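Local coordinates for rhusiopathiae surface protein B (Erysipelothrix rhusiopathiae, PDB 3V10) that probably binds collagen, as a cell-wall-anchored surface adhesin of which this piece is the collagen-binding region, at residues 217-222 with 257-262. Sequence-based numbering, arbitrary orientation.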
loop_
_atom_site.group_PDB
_atom_site.type_symbol
_atom_site.label_atom_id
_atom_site.label_comp_id
_atom_site.label_asym_id
_atom_site.label_seq_id
_atom_site.Cartn_x
_atom_site.Cartn_y
_atom_site.Cartn_z
ATOM N N VAL A 217 -4.960 20.453 -5.078
ATOM C CA VAL A 217 -4.739 21.086 -3.779
ATOM C C VAL A 217 -6.036 21.413 -3.052
ATOM O O VAL A 217 -6.958 21.951 -3.648
ATOM C CB VAL A 217 -3.962 22.419 -3.931
ATOM C CG1 VAL A 217 -3.598 22.968 -2.566
ATOM C CG2 VAL A 217 -2.719 22.213 -4.780
ATOM N N ASP A 218 -6.107 21.069 -1.772
ATOM C CA ASP A 218 -7.273 21.411 -0.972
ATOM C C ASP A 218 -6.864 22.679 -0.238
ATOM O O ASP A 218 -5.772 22.748 0.331
ATOM C CB ASP A 218 -7.607 20.309 0.032
ATOM C CG ASP A 218 -8.117 19.056 -0.636
ATOM O OD1 ASP A 218 -9.080 19.159 -1.421
ATOM O OD2 ASP A 218 -7.559 17.968 -0.377
ATOM N N VAL A 219 -7.724 23.692 -0.281
ATOM C CA VAL A 219 -7.443 24.962 0.373
ATOM C C VAL A 219 -8.553 25.259 1.365
ATOM O O VAL A 219 -9.697 25.490 0.973
ATOM C CB VAL A 219 -7.370 26.106 -0.656
ATOM C CG1 VAL A 219 -6.995 27.417 0.031
ATOM C CG2 VAL A 219 -6.363 25.758 -1.731
ATOM N N GLU A 220 -8.213 25.244 2.651
ATOM C CA GLU A 220 -9.198 25.500 3.692
ATOM C C GLU A 220 -8.844 26.717 4.541
ATOM O O GLU A 220 -7.736 26.831 5.054
ATOM C CB GLU A 220 -9.339 24.276 4.597
ATOM C CG GLU A 220 -10.392 24.444 5.680
ATOM C CD GLU A 220 -10.482 23.245 6.593
ATOM O OE1 GLU A 220 -9.487 22.956 7.297
ATOM O OE2 GLU A 220 -11.548 22.593 6.605
ATOM N N ALA A 221 -9.797 27.630 4.679
ATOM C CA ALA A 221 -9.591 28.830 5.478
ATOM C C ALA A 221 -10.945 29.410 5.859
ATOM O O ALA A 221 -11.913 29.288 5.107
ATOM C CB ALA A 221 -8.778 29.849 4.695
ATOM N N ASN A 222 -10.996 30.039 7.029
ATOM C CA ASN A 222 -12.218 30.633 7.553
ATOM C C ASN A 222 -13.503 29.864 7.265
ATOM O O ASN A 222 -14.432 30.395 6.651
ATOM C CB ASN A 222 -12.357 32.090 7.088
ATOM C CG ASN A 222 -11.737 32.334 5.732
ATOM O OD1 ASN A 222 -12.225 31.850 4.711
ATOM N ND2 ASN A 222 -10.644 33.085 5.715
ATOM N N ALA A 257 -1.090 32.492 5.367
ATOM C CA ALA A 257 -1.730 32.930 6.608
ATOM C C ALA A 257 -3.080 32.285 6.907
ATOM O O ALA A 257 -4.015 32.349 6.101
ATOM C CB ALA A 257 -1.884 34.448 6.602
ATOM N N LYS A 258 -3.161 31.668 8.083
ATOM C CA LYS A 258 -4.372 31.024 8.575
ATOM C C LYS A 258 -5.075 30.118 7.563
ATOM O O LYS A 258 -6.295 29.954 7.604
ATOM C CB LYS A 258 -5.332 32.108 9.073
ATOM C CG LYS A 258 -4.669 33.068 10.053
ATOM C CD LYS A 258 -5.575 34.226 10.445
ATOM C CE LYS A 258 -4.858 35.164 11.409
ATOM N NZ LYS A 258 -5.709 36.315 11.828
ATOM N N THR A 259 -4.300 29.507 6.675
ATOM C CA THR A 259 -4.873 28.642 5.655
ATOM C C THR A 259 -4.149 27.305 5.575
ATOM O O THR A 259 -2.919 27.256 5.593
ATOM C CB THR A 259 -4.816 29.326 4.272
ATOM O OG1 THR A 259 -5.554 30.555 4.316
ATOM C CG2 THR A 259 -5.413 28.426 3.199
ATOM N N THR A 260 -4.923 26.225 5.500
ATOM C CA THR A 260 -4.360 24.885 5.397
ATOM C C THR A 260 -4.360 24.465 3.934
ATOM O O THR A 260 -5.385 24.550 3.255
ATOM C CB THR A 260 -5.188 23.854 6.191
ATOM O OG1 THR A 260 -5.179 24.197 7.580
ATOM C CG2 THR A 260 -4.609 22.455 6.018
ATOM N N PHE A 261 -3.205 24.016 3.456
ATOM C CA PHE A 261 -3.064 23.571 2.079
ATOM C C PHE A 261 -2.711 22.098 2.072
ATOM O O PHE A 261 -1.703 21.691 2.648
ATOM C CB PHE A 261 -1.956 24.353 1.372
ATOM C CG PHE A 261 -2.241 25.819 1.235
ATOM C CD1 PHE A 261 -2.980 26.300 0.161
ATOM C CD2 PHE A 261 -1.778 26.716 2.190
ATOM C CE1 PHE A 261 -3.256 27.663 0.038
ATOM C CE2 PHE A 261 -2.047 28.077 2.077
ATOM C CZ PHE A 261 -2.787 28.551 0.996
ATOM N N THR A 262 -3.550 21.298 1.429
ATOM C CA THR A 262 -3.305 19.872 1.331
ATOM C C THR A 262 -2.994 19.563 -0.123
ATOM O O THR A 262 -3.893 19.498 -0.959
ATOM C CB THR A 262 -4.532 19.055 1.770
ATOM O OG1 THR A 262 -4.931 19.465 3.085
ATOM C CG2 THR A 262 -4.200 17.572 1.795
HETATM O O HOH W 1 -5.586 17.904 -2.365
HETATM O O HOH W 2 -8.727 30.643 8.510
#
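D218 and T262 exchange two backbone hydrogen bonds, D218 N to T262 O at 2.8 Å and T262 N to D218 O at 2.9 Å, and E220 with T260 repeats the arrangement. Between these two hydrogen-bonded pairs stands the non-hydrogen-bonded pair V219–F261, the regular register of an antiparallel sheet. A water also donates to T262 O and, weakly, to D218 OD2; a second water accepts from N222 N and donates to K258 O, joining the two loop ends. T259 OG1 donates a hydrogen bond to A257 O (3.0 Å) from above the carbonyl plane; A257 is the first residue to leave the short helix 253-256. T259 OG1 also lies 3.3 Å from A221 CB, a close approach to a small side chain.

The two sheet faces differ in character. On one, D218 CB and T262 CB are 3.7 Å apart, and neighbouring residues take up the polar ends: D218 OD1 hydrogen-bonds to H227 ND1, E220 OE1 forms a salt bridge with K191 NZ, and T260 OG1 hydrogen-bonds to N188 O and K191 NZ. On the other, V219 and F261 lie side by side, V219 CG1 to F261 CE1 3.7 Å. T259 CG2, anti to the backbone N, sits over one ring face toward its rim, and V217 CG1 meets the ring edge. Beta-branched valine and threonine suit extended strands, and T259 uses both methyl and hydroxyl.

In this Ig-like collagen-binding domain, V217 and V219 hydrogen-bond through their backbones to I228 and K226 of strand 224-229, and F261 to I187 of strand 180-187, so the pair occupies inner strands of the five-stranded antiparallel sheet.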